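Local coordinates for polycomb protein Sfmbt (Drosophila melanogaster, PDB 5J8Y) that probably helps target the Polycomb complex PRC1 to Polycomb response elements, its SAM domain pairing with the SAM domain of Scm, at residues 16-21 against 60-65; 31-36 against 49-54; 39-44 against 67-72. One frame throughout, in Å; residues are numbered along the deposited sequence.

Contact 1. Residues 16-21 against 60-65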
loop_
_atom_site.group_PDB
_atom_site.type_symbol
_atom_site.label_atom_id
_atom_site.label_comp_id
_atom_site.label_asym_id
_atom_site.label_seq_id
_atom_site.Cartn_x
_atom_site.Cartn_y
_atom_site.Cartn_z
ATOM N N GLN C 16 -8.140 16.757 6.323
ATOM C CA GLN C 16 -9.466 16.539 5.881
ATOM C C GLN C 16 -9.462 15.687 4.656
ATOM O O GLN C 16 -10.350 14.907 4.455
ATOM C CB GLN C 16 -10.162 17.850 5.617
ATOM C CG GLN C 16 -10.401 18.733 6.838
ATOM C CD GLN C 16 -11.062 17.999 8.000
ATOM O OE1 GLN C 16 -10.466 17.783 8.982
ATOM N NE2 GLN C 16 -12.283 17.665 7.868
ATOM N N PHE C 17 -8.465 15.849 3.833
ATOM C CA PHE C 17 -8.395 15.056 2.607
ATOM C C PHE C 17 -8.246 13.599 3.009
ATOM O O PHE C 17 -8.918 12.747 2.540
ATOM C CB PHE C 17 -7.248 15.519 1.775
ATOM C CG PHE C 17 -6.916 14.625 0.666
ATOM C CD1 PHE C 17 -7.738 14.525 -0.418
ATOM C CD2 PHE C 17 -5.769 13.891 0.707
ATOM C CE1 PHE C 17 -7.405 13.709 -1.447
ATOM C CE2 PHE C 17 -5.444 13.058 -0.321
ATOM C CZ PHE C 17 -6.270 12.975 -1.395
ATOM N N LEU C 18 -7.325 13.362 3.897
ATOM C CA LEU C 18 -7.109 12.033 4.445
ATOM C C LEU C 18 -8.375 11.504 5.119
ATOM O O LEU C 18 -8.640 10.304 5.095
ATOM C CB LEU C 18 -5.949 12.056 5.444
ATOM C CG LEU C 18 -4.548 12.225 4.856
ATOM C CD1 LEU C 18 -3.590 12.783 5.892
ATOM C CD2 LEU C 18 -4.033 10.896 4.325
ATOM N N ARG C 19 -9.147 12.379 5.741
ATOM C CA ARG C 19 -10.358 11.959 6.433
ATOM C C ARG C 19 -11.428 11.404 5.515
ATOM O O ARG C 19 -11.963 10.343 5.749
ATOM C CB ARG C 19 -10.952 13.110 7.240
ATOM C CG ARG C 19 -11.769 12.623 8.396
ATOM C CD ARG C 19 -12.158 13.722 9.374
ATOM N NE ARG C 19 -11.165 13.951 10.409
ATOM C CZ ARG C 19 -11.145 13.359 11.600
ATOM N NH1 ARG C 19 -12.037 12.455 11.950
ATOM N NH2 ARG C 19 -10.203 13.692 12.452
ATOM N N VAL C 20 -11.756 12.145 4.477
ATOM C CA VAL C 20 -12.888 11.784 3.632
ATOM C C VAL C 20 -12.546 10.619 2.705
ATOM O O VAL C 20 -13.431 10.057 2.060
ATOM C CB VAL C 20 -13.370 12.987 2.787
ATOM C CG1 VAL C 20 -13.652 14.191 3.685
ATOM C CG2 VAL C 20 -12.351 13.345 1.707
ATOM N N ASN C 21 -11.265 10.266 2.641
ATOM C CA ASN C 21 -10.815 9.138 1.828
ATOM C C ASN C 21 -10.465 7.932 2.695
ATOM O O ASN C 21 -9.656 7.088 2.310
ATOM C CB ASN C 21 -9.617 9.543 0.969
ATOM C CG ASN C 21 -9.996 10.508 -0.135
ATOM O OD1 ASN C 21 -10.716 10.147 -1.065
ATOM N ND2 ASN C 21 -9.510 11.739 -0.043
ATOM N N LEU C 60 1.369 2.279 0.370
ATOM C CA LEU C 60 0.929 2.145 -0.985
ATOM C C LEU C 60 -0.438 2.777 -1.206
ATOM O O LEU C 60 -0.698 3.362 -2.199
ATOM C CB LEU C 60 0.946 0.724 -1.413
ATOM C CG LEU C 60 2.267 0.226 -1.975
ATOM C CD1 LEU C 60 2.254 -1.263 -2.034
ATOM C CD2 LEU C 60 2.709 0.831 -3.299
ATOM N N LYS C 61 -1.289 2.634 -0.231
ATOM C CA LYS C 61 -2.614 3.168 -0.289
ATOM C C LYS C 61 -2.589 4.685 -0.336
ATOM O O LYS C 61 -3.288 5.277 -1.091
ATOM C CB LYS C 61 -3.458 2.664 0.847
ATOM C CG LYS C 61 -4.179 1.353 0.591
ATOM C CD LYS C 61 -4.721 0.811 1.899
ATOM C CE LYS C 61 -5.443 -0.488 1.806
ATOM N NZ LYS C 61 -5.749 -0.990 3.129
ATOM N N ILE C 62 -1.741 5.285 0.475
ATOM C CA ILE C 62 -1.566 6.733 0.512
ATOM C C ILE C 62 -0.908 7.229 -0.774
ATOM O O ILE C 62 -1.311 8.254 -1.321
ATOM C CB ILE C 62 -0.722 7.166 1.737
ATOM C CG1 ILE C 62 -1.520 6.977 3.032
ATOM C CG2 ILE C 62 -0.267 8.619 1.615
ATOM C CD1 ILE C 62 -2.770 7.830 3.145
ATOM N N SER C 63 0.104 6.510 -1.252
ATOM C CA SER C 63 0.753 6.872 -2.510
ATOM C C SER C 63 -0.272 6.885 -3.640
ATOM O O SER C 63 -0.294 7.802 -4.460
ATOM C CB SER C 63 1.888 5.904 -2.841
ATOM O OG SER C 63 2.514 6.257 -4.065
ATOM N N ASP C 64 -1.127 5.866 -3.662
ATOM C CA ASP C 64 -2.159 5.744 -4.686
ATOM C C ASP C 64 -3.154 6.895 -4.608
ATOM O O ASP C 64 -3.548 7.465 -5.625
ATOM C CB ASP C 64 -2.901 4.415 -4.540
ATOM C CG ASP C 64 -3.923 4.198 -5.635
ATOM O OD1 ASP C 64 -3.557 4.326 -6.825
ATOM O OD2 ASP C 64 -5.093 3.906 -5.309
ATOM N N LEU C 65 -3.562 7.222 -3.388
ATOM C CA LEU C 65 -4.517 8.297 -3.156
ATOM C C LEU C 65 -3.975 9.638 -3.649
ATOM O O LEU C 65 -4.693 10.406 -4.292
ATOM C CB LEU C 65 -4.863 8.369 -1.669
ATOM C CG LEU C 65 -5.767 9.513 -1.214
ATOM C CD1 LEU C 65 -7.117 9.461 -1.914
ATOM C CD2 LEU C 65 -5.935 9.463 0.296
#
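F17 and L65 meet because each carries its CG trans to the backbone N (chi1 168° and 175°), which drives the ring and the leucine fork at each other from opposite directions. The ring presents its far end: F17 CZ lies 3.5 Å from L65 CG, approached obliquely. The two methyls lie on one side of the ring plane, L65 CD1 3.7 Å from F17 CZ and L65 CD2 the same distance from F17 CE2.

N21 shares the leucine. Its CG sits 3.5 Å from L65 CD1, and its amide is held over the F17 ring, with N21 ND2 3.1 Å above the ring plane and displaced toward the rim. A bond from N21 ND2 to the carbonyl F17 O, 2.8 Å long and bent to 144° at the hydrogen, fixes this pose and gives that oxygen a side-chain donor in the last turn of helix 11-20.

These residues join helix 11-20 to the long C-terminal helix 56-71 of the SAM fold, a compact all-helical bundle. Deeper in the bundle L18 and I62 cross at about a right angle, L18 CD2 touching I62 CD1 at 3.5 Å, and C23 packs on both. On helix 56-71, K61 forms a salt bridge with D38 of the Scm chain, while L60 packs on L45 and D64 on L44, both also of the Scm chain.

Contact 2. Residues 31-36 against 49-54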
loop_
_atom_site.group_PDB
_atom_site.type_symbol
_atom_site.label_atom_id
_atom_site.label_comp_id
_atom_site.label_asym_id
_atom_site.label_seq_id
_atom_site.Cartn_x
_atom_site.Cartn_y
_atom_site.Cartn_z
ATOM N N SER C 31 -0.008 15.693 10.437
ATOM C CA SER C 31 -0.031 16.993 11.131
ATOM C C SER C 31 1.195 17.260 11.915
ATOM O O SER C 31 1.786 18.294 11.813
ATOM C CB SER C 31 -1.179 17.061 12.082
ATOM O OG SER C 31 -2.343 17.223 11.394
ATOM N N ARG C 32 1.622 16.265 12.648
ATOM C CA ARG C 32 2.789 16.411 13.469
ATOM C C ARG C 32 3.965 16.716 12.608
ATOM O O ARG C 32 4.770 17.511 12.976
ATOM C CB ARG C 32 3.063 15.150 14.252
ATOM C CG ARG C 32 2.267 14.948 15.502
ATOM C CD ARG C 32 2.767 13.670 16.155
ATOM N NE ARG C 32 2.399 12.511 15.389
ATOM C CZ ARG C 32 1.170 12.040 15.356
ATOM N NH1 ARG C 32 0.227 12.603 16.035
ATOM N NH2 ARG C 32 0.892 11.009 14.648
ATOM N N ASN C 33 4.061 16.085 11.462
ATOM C CA ASN C 33 5.130 16.375 10.550
ATOM C C ASN C 33 4.880 17.532 9.602
ATOM O O ASN C 33 5.629 17.781 8.680
ATOM C CB ASN C 33 5.438 15.149 9.755
ATOM C CG ASN C 33 6.054 14.114 10.572
ATOM O OD1 ASN C 33 7.246 14.123 10.799
ATOM N ND2 ASN C 33 5.239 13.217 11.045
ATOM N N LYS C 34 3.811 18.235 9.842
ATOM C CA LYS C 34 3.505 19.378 9.063
ATOM C C LYS C 34 3.580 19.108 7.591
ATOM O O LYS C 34 4.374 19.642 6.858
ATOM C CB LYS C 34 4.386 20.531 9.484
ATOM C CG LYS C 34 3.971 21.136 10.809
ATOM C CD LYS C 34 4.685 22.413 11.109
ATOM C CE LYS C 34 3.884 23.664 10.761
ATOM N NZ LYS C 34 4.680 24.893 11.050
ATOM N N ILE C 35 2.687 18.236 7.177
ATOM C CA ILE C 35 2.498 17.901 5.793
ATOM C C ILE C 35 1.295 18.704 5.299
ATOM O O ILE C 35 0.165 18.371 5.573
ATOM C CB ILE C 35 2.253 16.398 5.597
ATOM C CG1 ILE C 35 3.389 15.580 6.208
ATOM C CG2 ILE C 35 2.024 16.086 4.124
ATOM C CD1 ILE C 35 4.649 15.503 5.400
ATOM N N ASP C 36 1.593 19.794 4.615
ATOM C CA ASP C 36 0.618 20.609 3.914
ATOM C C ASP C 36 0.550 20.185 2.445
ATOM O O ASP C 36 1.232 19.268 2.033
ATOM C CB ASP C 36 0.941 22.111 4.063
ATOM C CG ASP C 36 2.189 22.530 3.307
ATOM O OD1 ASP C 36 2.906 21.656 2.809
ATOM O OD2 ASP C 36 2.476 23.738 3.234
ATOM N N MET C 49 6.954 6.018 3.660
ATOM C CA MET C 49 7.180 4.791 4.417
ATOM C C MET C 49 7.350 5.078 5.923
ATOM O O MET C 49 6.597 4.577 6.713
ATOM C CB MET C 49 8.350 4.011 3.869
ATOM C CG MET C 49 8.022 3.137 2.680
ATOM S SD MET C 49 6.674 1.970 2.921
ATOM C CE MET C 49 7.317 0.960 4.239
ATOM N N PRO C 50 8.291 5.934 6.307
ATOM C CA PRO C 50 8.439 6.246 7.734
ATOM C C PRO C 50 7.275 7.056 8.307
ATOM O O PRO C 50 7.040 6.989 9.514
ATOM C CB PRO C 50 9.740 7.056 7.785
ATOM C CG PRO C 50 9.913 7.600 6.413
ATOM C CD PRO C 50 9.346 6.564 5.495
ATOM N N LEU C 51 6.527 7.785 7.500
ATOM C CA LEU C 51 5.382 8.533 7.973
ATOM C C LEU C 51 4.265 7.617 8.344
ATOM O O LEU C 51 3.336 8.052 8.927
ATOM C CB LEU C 51 4.831 9.515 6.945
ATOM C CG LEU C 51 5.322 10.952 6.905
ATOM C CD1 LEU C 51 4.526 11.795 5.950
ATOM C CD2 LEU C 51 5.339 11.617 8.270
ATOM N N LEU C 52 4.347 6.361 7.962
ATOM C CA LEU C 52 3.312 5.387 8.290
ATOM C C LEU C 52 3.892 4.158 8.987
ATOM O O LEU C 52 3.375 3.052 8.845
ATOM C CB LEU C 52 2.564 4.967 7.025
ATOM C CG LEU C 52 1.877 6.087 6.239
ATOM C CD1 LEU C 52 1.136 5.493 5.077
ATOM C CD2 LEU C 52 0.923 6.885 7.103
ATOM N N GLY C 53 4.970 4.364 9.738
ATOM C CA GLY C 53 5.543 3.313 10.561
ATOM C C GLY C 53 6.147 2.175 9.763
ATOM O O GLY C 53 6.118 1.022 10.194
ATOM N N MET C 54 6.692 2.498 8.599
ATOM C CA MET C 54 7.347 1.528 7.753
ATOM C C MET C 54 6.397 0.394 7.345
ATOM O O MET C 54 6.805 -0.728 7.186
ATOM C CB MET C 54 8.596 0.960 8.431
ATOM C CG MET C 54 9.684 1.988 8.741
ATOM S SD MET C 54 10.133 3.084 7.389
ATOM C CE MET C 54 11.020 1.948 6.345
#
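The carboxamide of N33 offers one of its faces to L51: the methyl L51 CD2 stands almost straight above N33 ND2, 3.2 Å away, and 3.5 Å from N33 CG. Almost the whole of the separation from the nitrogen is height above the amide plane, so the methyl sits over the face at ND2, and the short distance shows how closely it is seated. The amide is given a definite orientation by a hydrogen bond from N33 ND2 to the backbone oxygen of T29, one turn back in the helix, while chi2 of -83° swings the plane round to meet the leucine. The two side chains slide past each other in opposite directions.

The other branch of L51 meets I35 tip to tip, with L51 CD1 3.8 Å from I35 CD1 and 4.0 Å from I35 CG1. One leucine fork thus divides between a polar plane near the surface and a buried aliphatic chain. An alanine in place of L51 would probably leave the end of I35 without its methyl partner and strip the apolar cover from the amide face of N33.

Just past N33 and L51 each helix ends in a Schellman motif, K34 and G53 being the C-prime residues at positive phi. In the second, M49 O accepts from M54 N at 2.8 Å and from L52 N at 3.1 Å, while the bond from G53 N to P50 O is weak.

The contact therefore ties the end of helix 27-32 and the following turn to the end of helix 45-51. F30 of helix 27-32 touches both I35 and L51, whereas L52 and M49 turn to helix 56-71, M49 also meeting M49 of the Scm chain.

Contact 3. Residues 39-44 against 67-72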
loop_
_atom_site.group_PDB
_atom_site.type_symbol
_atom_site.label_atom_id
_atom_site.label_comp_id
_atom_site.label_asym_id
_atom_site.label_seq_id
_atom_site.Cartn_x
_atom_site.Cartn_y
_atom_site.Cartn_z
ATOM N N ARG C 39 3.971 19.979 0.375
ATOM C CA ARG C 39 4.768 18.846 0.740
ATOM C C ARG C 39 4.069 17.555 0.361
ATOM O O ARG C 39 4.705 16.598 -0.015
ATOM C CB ARG C 39 5.135 18.871 2.192
ATOM C CG ARG C 39 5.948 17.694 2.647
ATOM C CD ARG C 39 7.319 17.499 2.027
ATOM N NE ARG C 39 7.949 16.389 2.707
ATOM C CZ ARG C 39 8.966 15.677 2.288
ATOM N NH1 ARG C 39 9.593 15.934 1.166
ATOM N NH2 ARG C 39 9.350 14.669 3.024
ATOM N N LEU C 40 2.772 17.535 0.440
ATOM C CA LEU C 40 2.019 16.371 0.069
ATOM C C LEU C 40 2.404 15.877 -1.320
ATOM O O LEU C 40 2.880 14.789 -1.499
ATOM C CB LEU C 40 0.542 16.665 0.036
ATOM C CG LEU C 40 -0.380 15.458 -0.137
ATOM C CD1 LEU C 40 -0.294 14.432 0.967
ATOM C CD2 LEU C 40 -1.808 15.861 -0.364
ATOM N N LEU C 41 2.185 16.751 -2.273
ATOM C CA LEU C 41 2.447 16.490 -3.668
ATOM C C LEU C 41 3.894 16.234 -4.000
ATOM O O LEU C 41 4.188 15.891 -5.093
ATOM C CB LEU C 41 1.921 17.604 -4.519
ATOM C CG LEU C 41 0.536 18.134 -4.314
ATOM C CD1 LEU C 41 0.317 19.246 -5.257
ATOM C CD2 LEU C 41 -0.556 17.126 -4.527
ATOM N N GLN C 42 4.787 16.414 -3.054
ATOM C CA GLN C 42 6.193 16.196 -3.247
ATOM C C GLN C 42 6.578 14.846 -2.779
ATOM O O GLN C 42 7.559 14.314 -3.188
ATOM C CB GLN C 42 7.018 17.233 -2.471
ATOM C CG GLN C 42 7.145 18.596 -3.147
ATOM C CD GLN C 42 7.904 19.621 -2.304
ATOM O OE1 GLN C 42 7.595 19.857 -1.150
ATOM N NE2 GLN C 42 8.892 20.241 -2.903
ATOM N N LEU C 43 5.806 14.303 -1.870
ATOM C CA LEU C 43 6.093 13.027 -1.280
ATOM C C LEU C 43 6.377 11.847 -2.226
ATOM O O LEU C 43 5.638 11.628 -3.111
ATOM C CB LEU C 43 4.943 12.626 -0.333
ATOM C CG LEU C 43 4.829 13.351 0.993
ATOM C CD1 LEU C 43 3.722 12.922 1.893
ATOM C CD2 LEU C 43 6.146 13.260 1.712
ATOM N N THR C 44 7.465 11.123 -2.000
ATOM C CA THR C 44 7.719 9.849 -2.661
ATOM C C THR C 44 7.286 8.736 -1.716
ATOM O O THR C 44 6.906 9.000 -0.574
ATOM C CB THR C 44 9.205 9.661 -3.022
ATOM O OG1 THR C 44 9.975 9.505 -1.824
ATOM C CG2 THR C 44 9.730 10.851 -3.811
ATOM N N ALA C 67 -1.587 10.067 -5.951
ATOM C CA ALA C 67 -1.510 9.920 -7.384
ATOM C C ALA C 67 -2.867 10.221 -7.989
ATOM O O ALA C 67 -2.951 10.896 -8.959
ATOM C CB ALA C 67 -1.035 8.529 -7.781
ATOM N N GLN C 68 -3.923 9.709 -7.382
ATOM C CA GLN C 68 -5.270 9.939 -7.868
ATOM C C GLN C 68 -5.634 11.409 -7.704
ATOM O O GLN C 68 -6.333 11.984 -8.513
ATOM C CB GLN C 68 -6.275 9.065 -7.135
ATOM C CG GLN C 68 -7.667 9.025 -7.754
ATOM C CD GLN C 68 -7.758 8.179 -9.011
ATOM O OE1 GLN C 68 -6.792 7.554 -9.430
ATOM N NE2 GLN C 68 -8.936 8.160 -9.615
ATOM N N LEU C 69 -5.113 12.009 -6.658
ATOM C CA LEU C 69 -5.374 13.373 -6.393
ATOM C C LEU C 69 -4.824 14.174 -7.538
ATOM O O LEU C 69 -5.469 14.976 -8.089
ATOM C CB LEU C 69 -4.720 13.829 -5.122
ATOM C CG LEU C 69 -4.870 15.322 -4.834
ATOM C CD1 LEU C 69 -6.305 15.784 -4.725
ATOM C CD2 LEU C 69 -4.058 15.687 -3.627
ATOM N N LYS C 70 -3.590 13.896 -7.869
ATOM C CA LYS C 70 -2.881 14.561 -8.925
ATOM C C LYS C 70 -3.515 14.434 -10.291
ATOM O O LYS C 70 -3.212 15.198 -11.133
ATOM C CB LYS C 70 -1.453 14.099 -8.956
ATOM C CG LYS C 70 -0.581 14.599 -7.851
ATOM C CD LYS C 70 0.687 13.805 -7.768
ATOM C CE LYS C 70 1.650 14.350 -6.764
ATOM N NZ LYS C 70 2.952 13.666 -6.719
ATOM N N CYS C 71 -4.318 13.416 -10.486
ATOM C CA CYS C 71 -5.035 13.234 -11.723
ATOM C C CYS C 71 -6.026 14.318 -12.078
ATOM O O CYS C 71 -5.807 15.001 -13.052
ATOM C CB CYS C 71 -5.769 11.926 -11.735
ATOM S SG CYS C 71 -4.719 10.597 -12.102
ATOM N N LYS C 72 -7.105 14.471 -11.321
ATOM C CA LYS C 72 -8.043 15.527 -11.632
ATOM C C LYS C 72 -7.531 16.772 -10.964
ATOM O O LYS C 72 -7.652 16.915 -9.796
ATOM C CB LYS C 72 -9.455 15.184 -11.156
#
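K70 and L41 run past each other in opposite directions, the lysine fully extended beyond CG so that its far end, CE and NZ, lies against the L41 backbone. K70 CE passes 3.8 Å from L41 CA and 4.0 Å from L41 CB, and the ammonium then reaches the carbonyl: K70 NZ donates to L41 O at 3.0 Å. That donor stands 37° out of the carbonyl plane with a C=O...N angle of 128°, so the oxygen is met from above its plane. L41 lies inside a type I beta turn from L40 to L43, whose closing bond runs from L43 N to L40 O; the lysine uses a different carbonyl of the same turn.

Beside this polar reach, three leucines close the apolar part. L69 sets one methyl against both neighbours: L69 CD2 lies 3.9 Å from L41 CD2, where the side chains cross at about a right angle, and 4.0 Å from L40 CD2, where the crossing is oblique. The trans chi1 of L69 (175°) carries this fork toward the turn.

The contact connects helix 37-40 and its turn to the C-terminal part of helix 56-71. W9 and P6 of the N-terminal region lie against the leucines, W9 on L40 and L69, P6 on L41 and L69; R39 and L43 reach instead to helix 45-51.

Overall arrangement
Contacts 1 and 3 both use helix 56-71, successive parts of which receive helix 11-20 and the turn after helix 37-40; F17 and L69 touch where they adjoin. Contact 2 lies across the chain's centre from contact 3 and joins the other short helices, yet meets both: L52 packs on I62 of contact 1, while I35 packs on L40 and L43 of contact 3, and L51 on L43. All three are partly buried, each with an apolar inner side. Their outer sides differ: an asparagine bonded within its own segment in contact 1, an amide face under a methyl in contact 2, and in contact 3 the sole hydrogen bond crossing between paired segments.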